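PDB 3H2G: esterase from Xanthomonas oryzae pv. oryzae, which cleaves ester bonds and helps degrade the rice cell wall, acting in the virulence of this bacterial pathogen. Local coordinates for residues S173-G178 with M378-S383; A238-Q243 with A263-L268; K247-E252 with R311-R316; V362-G367 with I385-D390. All coordinates share one frame; numbering follows the deposited sequence.

Contact 1 of 4, residues S173-G178 with M378-S383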
loop_
_atom_site.group_PDB
_atom_site.type_symbol
_atom_site.label_atom_id
_atom_site.label_comp_id
_atom_site.label_asym_id
_atom_site.label_seq_id
_atom_site.Cartn_x
_atom_site.Cartn_y
_atom_site.Cartn_z
ATOM N N SER A 173 6.436 5.589 -2.815
ATOM C CA SER A 173 5.042 5.960 -3.007
ATOM C C SER A 173 4.209 4.697 -2.819
ATOM O O SER A 173 4.753 3.597 -2.717
ATOM C CB SER A 173 4.808 6.556 -4.397
ATOM O OG SER A 173 3.512 7.132 -4.472
ATOM N N GLY A 174 2.895 4.863 -2.758
ATOM C CA GLY A 174 2.006 3.732 -2.570
ATOM C C GLY A 174 0.596 4.261 -2.411
ATOM O O GLY A 174 0.403 5.417 -2.029
ATOM N N TYR A 175 -0.387 3.413 -2.694
ATOM C CA TYR A 175 -1.791 3.798 -2.620
ATOM C C TYR A 175 -2.594 2.943 -1.641
ATOM O O TYR A 175 -2.463 1.718 -1.628
ATOM C CB TYR A 175 -2.401 3.710 -4.029
ATOM C CG TYR A 175 -3.897 3.481 -4.067
ATOM C CD1 TYR A 175 -4.789 4.473 -3.655
ATOM C CD2 TYR A 175 -4.419 2.259 -4.487
ATOM C CE1 TYR A 175 -6.166 4.250 -3.657
ATOM C CE2 TYR A 175 -5.793 2.025 -4.490
ATOM C CZ TYR A 175 -6.659 3.025 -4.072
ATOM O OH TYR A 175 -8.015 2.791 -4.058
ATOM N N SER A 176 -3.413 3.611 -0.825
ATOM C CA SER A 176 -4.282 2.967 0.166
ATOM C C SER A 176 -3.458 2.265 1.248
ATOM O O SER A 176 -2.715 2.921 1.980
ATOM C CB SER A 176 -5.217 1.973 -0.535
ATOM O OG SER A 176 -6.340 1.668 0.282
ATOM N N GLN A 177 -3.592 0.947 1.382
ATOM C CA GLN A 177 -2.771 0.252 2.373
ATOM C C GLN A 177 -1.334 0.572 1.979
ATOM O O GLN A 177 -0.454 0.695 2.831
ATOM C CB GLN A 177 -2.952 -1.269 2.319
ATOM C CG GLN A 177 -1.953 -1.991 3.238
ATOM C CD GLN A 177 -1.837 -3.489 2.996
ATOM O OE1 GLN A 177 -1.014 -4.166 3.623
ATOM N NE2 GLN A 177 -2.650 -4.014 2.093
ATOM N N GLY A 178 -1.119 0.708 0.670
ATOM C CA GLY A 178 0.201 1.010 0.143
ATOM C C GLY A 178 0.734 2.355 0.593
ATOM O O GLY A 178 1.947 2.573 0.595
ATOM N N MET A 378 -10.804 4.901 -4.758
ATOM C CA MET A 378 -10.125 4.331 -5.916
ATOM C C MET A 378 -9.700 5.359 -6.961
ATOM O O MET A 378 -8.730 5.145 -7.693
ATOM C CB MET A 378 -11.007 3.259 -6.568
ATOM C CG MET A 378 -11.213 2.013 -5.708
ATOM S SD MET A 378 -12.343 2.253 -4.311
ATOM C CE MET A 378 -13.892 1.763 -5.070
ATOM N N LEU A 379 -10.421 6.472 -7.033
ATOM C CA LEU A 379 -10.100 7.520 -7.996
ATOM C C LEU A 379 -8.755 8.181 -7.695
ATOM O O LEU A 379 -8.092 8.684 -8.599
ATOM C CB LEU A 379 -11.192 8.595 -7.996
ATOM C CG LEU A 379 -12.615 8.127 -8.309
ATOM C CD1 LEU A 379 -13.587 9.287 -8.130
ATOM C CD2 LEU A 379 -12.674 7.583 -9.730
ATOM N N THR A 380 -8.349 8.172 -6.427
ATOM C CA THR A 380 -7.089 8.807 -6.038
ATOM C C THR A 380 -5.838 8.080 -6.498
ATOM O O THR A 380 -4.767 8.676 -6.554
ATOM C CB THR A 380 -6.982 8.994 -4.505
ATOM O OG1 THR A 380 -6.869 7.716 -3.864
ATOM C CG2 THR A 380 -8.206 9.723 -3.970
ATOM N N LYS A 381 -5.959 6.797 -6.828
ATOM C CA LYS A 381 -4.787 6.046 -7.255
ATOM C C LYS A 381 -4.078 6.693 -8.441
ATOM O O LYS A 381 -2.923 7.099 -8.324
ATOM C CB LYS A 381 -5.155 4.602 -7.601
ATOM C CG LYS A 381 -3.932 3.739 -7.893
ATOM C CD LYS A 381 -4.335 2.352 -8.363
ATOM C CE LYS A 381 -3.120 1.513 -8.696
ATOM N NZ LYS A 381 -3.512 0.197 -9.274
ATOM N N GLU A 382 -4.754 6.803 -9.581
ATOM C CA GLU A 382 -4.100 7.411 -10.733
ATOM C C GLU A 382 -3.999 8.927 -10.640
ATOM O O GLU A 382 -2.982 9.500 -11.018
ATOM C CB GLU A 382 -4.791 7.022 -12.043
ATOM C CG GLU A 382 -4.077 7.610 -13.262
ATOM C CD GLU A 382 -4.584 7.067 -14.579
ATOM O OE1 GLU A 382 -5.815 7.071 -14.791
ATOM O OE2 GLU A 382 -3.748 6.647 -15.411
ATOM N N SER A 383 -5.044 9.581 -10.133
ATOM C CA SER A 383 -5.028 11.038 -10.010
ATOM C C SER A 383 -3.849 11.510 -9.165
ATOM O O SER A 383 -3.141 12.451 -9.531
ATOM C CB SER A 383 -6.333 11.538 -9.382
ATOM O OG SER A 383 -7.427 11.337 -10.261
#

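Contact 2 of 4, residues A238-Q243 with A263-L268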
loop_
_atom_site.group_PDB
_atom_site.type_symbol
_atom_site.label_atom_id
_atom_site.label_comp_id
_atom_site.label_asym_id
_atom_site.label_seq_id
_atom_site.Cartn_x
_atom_site.Cartn_y
_atom_site.Cartn_z
ATOM N N ALA A 238 -8.329 -6.525 8.874
ATOM C CA ALA A 238 -7.507 -5.946 9.933
ATOM C C ALA A 238 -7.518 -6.761 11.224
ATOM O O ALA A 238 -6.467 -7.005 11.814
ATOM C CB ALA A 238 -7.964 -4.519 10.224
ATOM N N ILE A 239 -8.705 -7.167 11.667
ATOM C CA ILE A 239 -8.837 -7.944 12.900
ATOM C C ILE A 239 -8.145 -9.304 12.798
ATOM O O ILE A 239 -7.358 -9.679 13.672
ATOM C CB ILE A 239 -10.329 -8.149 13.259
ATOM C CG1 ILE A 239 -10.959 -6.796 13.604
ATOM C CG2 ILE A 239 -10.468 -9.137 14.421
ATOM C CD1 ILE A 239 -12.471 -6.835 13.762
ATOM N N VAL A 240 -8.442 -10.038 11.732
ATOM C CA VAL A 240 -7.848 -11.353 11.515
ATOM C C VAL A 240 -6.322 -11.260 11.401
ATOM O O VAL A 240 -5.596 -12.063 11.993
ATOM C CB VAL A 240 -8.432 -12.009 10.237
ATOM C CG1 VAL A 240 -7.652 -13.255 9.873
ATOM C CG2 VAL A 240 -9.900 -12.360 10.465
ATOM N N ALA A 241 -5.838 -10.274 10.651
ATOM C CA ALA A 241 -4.400 -10.096 10.471
ATOM C C ALA A 241 -3.705 -9.702 11.772
ATOM O O ALA A 241 -2.644 -10.236 12.094
ATOM C CB ALA A 241 -4.128 -9.048 9.393
ATOM N N MET A 242 -4.295 -8.773 12.523
ATOM C CA MET A 242 -3.682 -8.350 13.778
ATOM C C MET A 242 -3.627 -9.502 14.775
ATOM O O MET A 242 -2.706 -9.578 15.587
ATOM C CB MET A 242 -4.434 -7.156 14.373
ATOM C CG MET A 242 -4.226 -5.858 13.599
ATOM S SD MET A 242 -2.487 -5.354 13.511
ATOM C CE MET A 242 -2.563 -4.047 12.282
ATOM N N GLN A 243 -4.612 -10.397 14.716
ATOM C CA GLN A 243 -4.618 -11.557 15.605
ATOM C C GLN A 243 -3.462 -12.482 15.208
ATOM O O GLN A 243 -2.761 -13.008 16.066
ATOM C CB GLN A 243 -5.954 -12.306 15.508
ATOM C CG GLN A 243 -5.962 -13.684 16.181
ATOM C CD GLN A 243 -5.484 -13.642 17.623
ATOM O OE1 GLN A 243 -5.836 -12.737 18.376
ATOM N NE2 GLN A 243 -4.685 -14.632 18.016
ATOM N N ALA A 263 -16.923 -18.518 11.933
ATOM C CA ALA A 263 -16.311 -19.706 11.348
ATOM C C ALA A 263 -15.819 -19.535 9.913
ATOM O O ALA A 263 -15.037 -20.350 9.426
ATOM C CB ALA A 263 -17.293 -20.878 11.420
ATOM N N LYS A 264 -16.252 -18.482 9.232
ATOM C CA LYS A 264 -15.841 -18.299 7.845
ATOM C C LYS A 264 -14.922 -17.120 7.550
ATOM O O LYS A 264 -14.402 -17.008 6.440
ATOM C CB LYS A 264 -17.075 -18.176 6.951
ATOM C CG LYS A 264 -17.881 -16.914 7.187
ATOM C CD LYS A 264 -18.980 -16.747 6.140
ATOM C CE LYS A 264 -18.401 -16.551 4.745
ATOM N NZ LYS A 264 -19.467 -16.396 3.707
ATOM N N VAL A 265 -14.702 -16.253 8.532
ATOM C CA VAL A 265 -13.880 -15.069 8.298
ATOM C C VAL A 265 -12.364 -15.248 8.147
ATOM O O VAL A 265 -11.753 -14.622 7.274
ATOM C CB VAL A 265 -14.149 -13.992 9.385
ATOM C CG1 VAL A 265 -13.691 -14.484 10.751
ATOM C CG2 VAL A 265 -13.449 -12.694 9.014
ATOM N N GLU A 266 -11.746 -16.097 8.962
ATOM C CA GLU A 266 -10.296 -16.252 8.866
ATOM C C GLU A 266 -9.758 -16.733 7.512
ATOM O O GLU A 266 -8.808 -16.156 6.982
ATOM C CB GLU A 266 -9.780 -17.144 10.003
ATOM C CG GLU A 266 -10.026 -16.541 11.388
ATOM C CD GLU A 266 -9.136 -17.135 12.469
ATOM O OE1 GLU A 266 -9.156 -18.370 12.656
ATOM O OE2 GLU A 266 -8.415 -16.359 13.136
ATOM N N PRO A 267 -10.363 -17.778 6.924
ATOM C CA PRO A 267 -9.893 -18.285 5.626
ATOM C C PRO A 267 -9.990 -17.290 4.462
ATOM O O PRO A 267 -9.419 -17.521 3.400
ATOM C CB PRO A 267 -10.780 -19.510 5.390
ATOM C CG PRO A 267 -11.103 -19.968 6.784
ATOM C CD PRO A 267 -11.389 -18.670 7.492
ATOM N N LEU A 268 -10.705 -16.187 4.662
ATOM C CA LEU A 268 -10.880 -15.187 3.606
ATOM C C LEU A 268 -9.803 -14.104 3.547
ATOM O O LEU A 268 -9.655 -13.430 2.524
ATOM C CB LEU A 268 -12.226 -14.477 3.776
ATOM C CG LEU A 268 -13.535 -15.264 3.710
ATOM C CD1 LEU A 268 -14.678 -14.358 4.157
ATOM C CD2 LEU A 268 -13.764 -15.766 2.283
#

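Contact 3 of 4, residues K247-E252 with R311-R316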
loop_
_atom_site.group_PDB
_atom_site.type_symbol
_atom_site.label_atom_id
_atom_site.label_comp_id
_atom_site.label_asym_id
_atom_site.label_seq_id
_atom_site.Cartn_x
_atom_site.Cartn_y
_atom_site.Cartn_z
ATOM N N LYS A 247 -1.266 -12.078 18.042
ATOM C CA LYS A 247 -1.838 -13.174 18.819
ATOM C C LYS A 247 -2.308 -12.716 20.194
ATOM O O LYS A 247 -2.051 -13.382 21.202
ATOM C CB LYS A 247 -0.798 -14.290 18.967
ATOM C CG LYS A 247 -0.402 -14.924 17.641
ATOM C CD LYS A 247 0.659 -15.994 17.817
ATOM C CE LYS A 247 0.800 -16.828 16.553
ATOM N NZ LYS A 247 1.051 -15.989 15.348
ATOM N N ASN A 248 -3.014 -11.590 20.238
ATOM C CA ASN A 248 -3.477 -11.056 21.513
ATOM C C ASN A 248 -4.911 -10.536 21.520
ATOM O O ASN A 248 -5.283 -9.761 22.397
ATOM C CB ASN A 248 -2.534 -9.936 21.969
ATOM C CG ASN A 248 -2.512 -8.765 21.006
ATOM O OD1 ASN A 248 -3.183 -8.783 19.969
ATOM N ND2 ASN A 248 -1.740 -7.736 21.344
ATOM N N ILE A 249 -5.720 -10.956 20.554
ATOM C CA ILE A 249 -7.101 -10.490 20.506
ATOM C C ILE A 249 -8.099 -11.563 20.920
ATOM O O ILE A 249 -8.968 -11.315 21.762
ATOM C CB ILE A 249 -7.482 -9.984 19.094
ATOM C CG1 ILE A 249 -6.490 -8.908 18.643
ATOM C CG2 ILE A 249 -8.888 -9.386 19.120
ATOM C CD1 ILE A 249 -6.688 -8.448 17.211
ATOM N N TYR A 250 -7.977 -12.752 20.334
ATOM C CA TYR A 250 -8.897 -13.842 20.649
ATOM C C TYR A 250 -8.307 -15.235 20.444
ATOM O O TYR A 250 -7.356 -15.417 19.682
ATOM C CB TYR A 250 -10.166 -13.706 19.799
ATOM C CG TYR A 250 -9.928 -13.789 18.298
ATOM C CD1 TYR A 250 -9.716 -15.016 17.665
ATOM C CD2 TYR A 250 -9.914 -12.635 17.512
ATOM C CE1 TYR A 250 -9.499 -15.093 16.283
ATOM C CE2 TYR A 250 -9.697 -12.700 16.133
ATOM C CZ TYR A 250 -9.491 -13.929 15.525
ATOM O OH TYR A 250 -9.282 -13.991 14.165
ATOM N N LEU A 251 -8.878 -16.214 21.141
ATOM C CA LEU A 251 -8.451 -17.601 21.007
ATOM C C LEU A 251 -9.317 -18.203 19.905
ATOM O O LEU A 251 -8.843 -18.972 19.073
ATOM C CB LEU A 251 -8.676 -18.367 22.316
ATOM C CG LEU A 251 -8.370 -19.870 22.280
ATOM C CD1 LEU A 251 -6.882 -20.096 22.023
ATOM C CD2 LEU A 251 -8.790 -20.507 23.598
ATOM N N GLU A 252 -10.597 -17.840 19.919
ATOM C CA GLU A 252 -11.565 -18.302 18.926
ATOM C C GLU A 252 -12.231 -17.067 18.319
ATOM O O GLU A 252 -12.587 -16.136 19.039
ATOM C CB GLU A 252 -12.635 -19.180 19.583
ATOM C CG GLU A 252 -12.091 -20.362 20.361
ATOM C CD GLU A 252 -13.193 -21.239 20.932
ATOM O OE1 GLU A 252 -14.078 -20.708 21.640
ATOM O OE2 GLU A 252 -13.172 -22.463 20.674
ATOM N N ARG A 311 -7.772 -2.526 19.131
ATOM C CA ARG A 311 -7.486 -1.099 19.077
ATOM C C ARG A 311 -6.010 -0.852 19.392
ATOM O O ARG A 311 -5.352 -0.043 18.732
ATOM C CB ARG A 311 -8.373 -0.356 20.074
ATOM C CG ARG A 311 -8.249 1.150 20.021
ATOM C CD ARG A 311 -9.374 1.791 20.810
ATOM N NE ARG A 311 -9.140 3.212 21.053
ATOM C CZ ARG A 311 -10.009 4.009 21.664
ATOM N NH1 ARG A 311 -11.169 3.519 22.083
ATOM N NH2 ARG A 311 -9.711 5.286 21.875
ATOM N N GLN A 312 -5.495 -1.551 20.403
ATOM C CA GLN A 312 -4.092 -1.428 20.797
ATOM C C GLN A 312 -3.171 -1.830 19.648
ATOM O O GLN A 312 -2.143 -1.200 19.415
ATOM C CB GLN A 312 -3.793 -2.323 22.006
ATOM C CG GLN A 312 -4.332 -1.819 23.343
ATOM C CD GLN A 312 -3.499 -0.694 23.924
ATOM O OE1 GLN A 312 -2.267 -0.750 23.916
ATOM N NE2 GLN A 312 -4.166 0.330 24.447
ATOM N N ASP A 313 -3.536 -2.892 18.937
ATOM C CA ASP A 313 -2.724 -3.350 17.817
ATOM C C ASP A 313 -2.731 -2.326 16.686
ATOM O O ASP A 313 -1.726 -2.147 15.995
ATOM C CB ASP A 313 -3.221 -4.710 17.316
ATOM C CG ASP A 313 -2.999 -5.822 18.329
ATOM O OD1 ASP A 313 -2.229 -5.615 19.295
ATOM O OD2 ASP A 313 -3.585 -6.909 18.154
ATOM N N LEU A 314 -3.861 -1.652 16.492
ATOM C CA LEU A 314 -3.943 -0.626 15.454
ATOM C C LEU A 314 -3.039 0.541 15.849
ATOM O O LEU A 314 -2.331 1.109 15.013
ATOM C CB LEU A 314 -5.381 -0.122 15.297
ATOM C CG LEU A 314 -6.421 -1.079 14.712
ATOM C CD1 LEU A 314 -7.784 -0.405 14.738
ATOM C CD2 LEU A 314 -6.040 -1.461 13.277
ATOM N N ALA A 315 -3.061 0.891 17.132
ATOM C CA ALA A 315 -2.245 1.994 17.633
ATOM C C ALA A 315 -0.749 1.729 17.448
ATOM O O ALA A 315 0.014 2.650 17.157
ATOM C CB ALA A 315 -2.557 2.250 19.113
ATOM N N ARG A 316 -0.330 0.479 17.618
ATOM C CA ARG A 316 1.082 0.138 17.454
ATOM C C ARG A 316 1.500 0.380 16.014
ATOM O O ARG A 316 2.686 0.496 15.708
ATOM C CB ARG A 316 1.340 -1.332 17.797
ATOM C CG ARG A 316 1.050 -1.714 19.237
ATOM C CD ARG A 316 1.526 -3.128 19.504
ATOM N NE ARG A 316 1.087 -3.634 20.801
ATOM C CZ ARG A 316 1.443 -4.814 21.299
ATOM N NH1 ARG A 316 2.248 -5.610 20.608
ATOM N NH2 ARG A 316 0.989 -5.202 22.482
HETATM O O HOH W 1 0.104 -7.778 23.560
#

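Contact 4 of 4, residues V362-G367 with I385-D390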
loop_
_atom_site.group_PDB
_atom_site.type_symbol
_atom_site.label_atom_id
_atom_site.label_comp_id
_atom_site.label_asym_id
_atom_site.label_seq_id
_atom_site.Cartn_x
_atom_site.Cartn_y
_atom_site.Cartn_z
ATOM N N VAL A 362 -1.695 17.557 -0.671
ATOM C CA VAL A 362 -2.378 17.954 -1.895
ATOM C C VAL A 362 -3.697 17.186 -1.931
ATOM O O VAL A 362 -3.746 16.005 -1.587
ATOM C CB VAL A 362 -1.531 17.669 -3.163
ATOM C CG1 VAL A 362 -1.180 16.191 -3.254
ATOM C CG2 VAL A 362 -2.296 18.123 -4.402
ATOM N N ASP A 363 -4.761 17.879 -2.327
ATOM C CA ASP A 363 -6.112 17.321 -2.377
ATOM C C ASP A 363 -6.623 17.269 -3.815
ATOM O O ASP A 363 -6.674 18.292 -4.498
ATOM C CB ASP A 363 -7.028 18.202 -1.509
ATOM C CG ASP A 363 -8.460 17.695 -1.432
ATOM O OD1 ASP A 363 -8.785 16.666 -2.054
ATOM O OD2 ASP A 363 -9.269 18.345 -0.734
ATOM N N THR A 364 -7.006 16.079 -4.270
ATOM C CA THR A 364 -7.502 15.909 -5.632
ATOM C C THR A 364 -9.023 15.814 -5.696
ATOM O O THR A 364 -9.584 15.469 -6.737
ATOM C CB THR A 364 -6.912 14.647 -6.287
ATOM O OG1 THR A 364 -7.314 13.488 -5.546
ATOM C CG2 THR A 364 -5.391 14.729 -6.314
ATOM N N GLY A 365 -9.680 16.120 -4.581
ATOM C CA GLY A 365 -11.129 16.062 -4.527
ATOM C C GLY A 365 -11.800 17.128 -5.372
ATOM O O GLY A 365 -11.169 18.117 -5.757
ATOM N N THR A 366 -13.085 16.931 -5.651
ATOM C CA THR A 366 -13.853 17.869 -6.463
ATOM C C THR A 366 -14.272 19.107 -5.683
ATOM O O THR A 366 -14.599 20.136 -6.274
ATOM C CB THR A 366 -15.131 17.216 -7.020
ATOM O OG1 THR A 366 -15.994 16.858 -5.934
ATOM C CG2 THR A 366 -14.792 15.977 -7.830
ATOM N N GLY A 367 -14.268 19.004 -4.357
ATOM C CA GLY A 367 -14.666 20.126 -3.528
ATOM C C GLY A 367 -16.173 20.167 -3.335
ATOM O O GLY A 367 -16.703 21.061 -2.673
ATOM N N ILE A 385 -1.119 9.676 -8.378
ATOM C CA ILE A 385 0.156 9.266 -8.959
ATOM C C ILE A 385 0.618 10.387 -9.890
ATOM O O ILE A 385 1.781 10.793 -9.863
ATOM C CB ILE A 385 0.023 7.947 -9.764
ATOM C CG1 ILE A 385 -0.029 6.756 -8.801
ATOM C CG2 ILE A 385 1.195 7.793 -10.729
ATOM C CD1 ILE A 385 -0.292 5.424 -9.477
ATOM N N VAL A 386 -0.305 10.892 -10.702
ATOM C CA VAL A 386 0.018 11.965 -11.634
ATOM C C VAL A 386 0.431 13.236 -10.898
ATOM O O VAL A 386 1.453 13.838 -11.218
ATOM C CB VAL A 386 -1.180 12.272 -12.562
ATOM C CG1 VAL A 386 -0.909 13.528 -13.384
ATOM C CG2 VAL A 386 -1.427 11.088 -13.484
ATOM N N VAL A 387 -0.354 13.628 -9.898
ATOM C CA VAL A 387 -0.066 14.838 -9.129
ATOM C C VAL A 387 1.254 14.811 -8.364
ATOM O O VAL A 387 2.025 15.771 -8.429
ATOM C CB VAL A 387 -1.216 15.144 -8.136
ATOM C CG1 VAL A 387 -0.798 16.240 -7.159
ATOM C CG2 VAL A 387 -2.454 15.576 -8.910
ATOM N N VAL A 388 1.522 13.729 -7.637
ATOM C CA VAL A 388 2.763 13.652 -6.871
ATOM C C VAL A 388 3.988 13.565 -7.781
ATOM O O VAL A 388 5.049 14.093 -7.454
ATOM C CB VAL A 388 2.749 12.459 -5.884
ATOM C CG1 VAL A 388 1.582 12.617 -4.908
ATOM C CG2 VAL A 388 2.649 11.147 -6.633
ATOM N N ARG A 389 3.842 12.900 -8.923
ATOM C CA ARG A 389 4.946 12.800 -9.872
ATOM C C ARG A 389 5.290 14.208 -10.354
ATOM O O ARG A 389 6.449 14.623 -10.332
ATOM C CB ARG A 389 4.542 11.947 -11.077
ATOM C CG ARG A 389 5.604 11.854 -12.170
ATOM C CD ARG A 389 4.999 11.368 -13.482
ATOM N NE ARG A 389 4.064 12.350 -14.031
ATOM C CZ ARG A 389 3.233 12.121 -15.044
ATOM N NH1 ARG A 389 3.206 10.933 -15.638
ATOM N NH2 ARG A 389 2.428 13.084 -15.466
ATOM N N ASP A 390 4.267 14.940 -10.785
ATOM C CA ASP A 390 4.456 16.301 -11.291
ATOM C C ASP A 390 4.944 17.305 -10.250
ATOM O O ASP A 390 5.834 18.113 -10.525
ATOM C CB ASP A 390 3.152 16.842 -11.887
ATOM C CG ASP A 390 2.686 16.066 -13.104
ATOM O OD1 ASP A 390 3.456 15.237 -13.629
ATOM O OD2 ASP A 390 1.541 16.303 -13.540
#

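Contact 1 of 4, residues S173-G178 with M378-S383
The ring of Y175 lies across K381, the two side chains crossing at about a right angle, so that one face of the phenol rests on the aliphatic start of the lysine. K381 CB stands 3.8 Å from the centroid of the Y175 ring, only 5° off the ring normal, a well-centred CH-pi contact. K381 CG follows at 3.7 Å from Y175 CD2. Because K381 CG is anti to the backbone N (chi1 -173°) and the rest of the chain is extended, the lysine runs past the ring and carries its ammonium away, toward a long, weak ion pair with D107. The opposite face of the ring is covered by S176 CB. S176 sits in the tight turn between strand 169-175 and helix 177-192, which, with G174 and G178, fits the GxSxG nucleophile elbow of an alpha/beta-hydrolase; its OG is hydrogen-bonded to NE2 of H377, consistent with a catalytic pair. Just after that histidine, M378 CA lies 3.2 Å from Y175 OH. T380 OG1 approaches the ring obliquely, 3.5 Å from Y175 CE1, and is hydrogen-bonded with H377 O and with S206 OG.

Contact 2 of 4, residues A238-Q243 with A263-L268
Between sheet strands 198-205 and 328-332 the chain is all helix and loop, an insertion at the place where many alpha/beta-hydrolases carry a lid, and here V240 of helix 231-246 meets V265 and E266 just after helix 261-264. The meeting is almost purely apolar, and no hydrogen bond joins the two segments. V240 points toward them, and its CA comes within 6.1 Å of E266 CA, close enough for a valine methyl to reach the partner's main chain. The two methyls divide the work. V240 CG2 touches V265 CG2 at 3.8 Å, the side chains running past one another in reverse sense. The other branch, V240 CG1, is set anti to the backbone N (chi1 170°) and ends 4.1 Å from E266 CA. On V265 it is likewise the methyl anti to the backbone N, CG2, that does the touching. E266 lies alongside: its CG is 4.3 Å from V240 CG2, so the aliphatic part of the glutamate borders the valine while the carboxylate carries on to Y250, whose OH is hydrogen-bonded to E266 OE2. Residues 265-268 have helical backbone angles without the regular helical bonds; the L268 N to V265 O bond, at 3.2 Å, rounds off the turn. On other sides of helix 231-246, I239 and M242 pack against F310 of helix 309-316, M242 also against D313, and A241 against the loop residue Y138.

Contact 3 of 4, residues K247-E252 with R311-R316
N248 and D313 reach out to meet one another, amide and carboxylate lying nearly flat in one plane, 6° apart. The pair ties the loop after helix 231-246 to helix 309-316, within the helical insertion between strands 198-205 and 328-332. The asparagine gets there by an uncommon turn: CG sits between the backbone N and the carbonyl carbon (chi1 62°), which swings the amide toward the helix. On one side of this flat pair, N248 ND2 donates to D313 OD1 over 3.0 Å with an N-H...O angle of 158°; the oxygen accepts through its syn lone pair and lies in the amide plane of N248. On the other side N248 OD1 comes to 2.6 Å from D313 OD2. I249 packs against that second oxygen, its CG1 lying 3.6 Å from D313 OD2.

R316, further along the helix, has an extended chain from CG to NE that carries its guanidinium over to the asparagine. N248 ND2 lies over one face of that group, 3.9 Å from R316 NH2, and a water ties the two together, accepting from N248 ND2 at 2.9 Å and from R316 NH2 at 2.9 Å. D313 OD1 also lies over the R316 guanidinium, 4.1 Å above its plane and offset toward the rim. D313 is buried, touching M242 and Y246 of helix 231-246. The close approach of N248 OD1 and D313 OD2 suggests that D313 probably holds a proton here, although R316 nearby would tend to favour the charged form.

Contact 4 of 4, residues V362-G367 with I385-D390
No flat group takes part where V362 and T364, at the end of the edge strand of the alpha/beta-hydrolase sheet, meet V387 of the C-terminal helix; the planar groups stand off to the two sides, each bonded within its own segment. In helix 376-396 the guanidinium of R389 has D390 at its edge, in plane: R389 NE and R389 NH2 both reach D390 OD1, each at 3.0 Å, a side-on grip in which two nitrogens share one oxygen of the salt bridge. Other partners take the outer nitrogens of R389, E38 by a salt bridge to NH2 and the carbonyl of R112 at NH1. On the strand side the carboxylate of D363 is met from above its plane, 45° out, by G365 N, which lies 2.7 Å from D363 OD1. This is an Asx turn, and it bends the chain just past strand 359-363.

Against that strand packs the helix. V362 and V387 meet end to end, and V387 CG1, anti to its backbone N (chi1 169°), rests against both methyls of V362, 3.7 Å from V362 CG2 and 3.9 Å from V362 CG1. The disulfide C331-C384 joins the same helix to the next strand, 328-332, and T364 touches both of its cysteines. T364 OG1 turns to the carbonyl O of G332 in that strand, while T364 CG2 lies 4.0 Å from V387 CG2, the two side chains running alongside in reverse sense.

Contacts 1 and 4 hold helix 376-396 against the central sheet at two places, with centres about 10 Å apart. Contact 1 is nearer the middle of the chain, beside the probable catalytic serine, and relies on an aromatic face; contact 4 lies at the surface on the edge strand and rests on small methyls. Contacts 2 and 3 belong to the helical insertion, on the other side of the chain's centre from contact 4. They are coupled: Q243 OE1 of contact 2 takes the backbone N of I249 in contact 3. Contact 2 is buried and apolar, whereas the partly buried contact 3 works through an amide, a carboxylate and a bridging water.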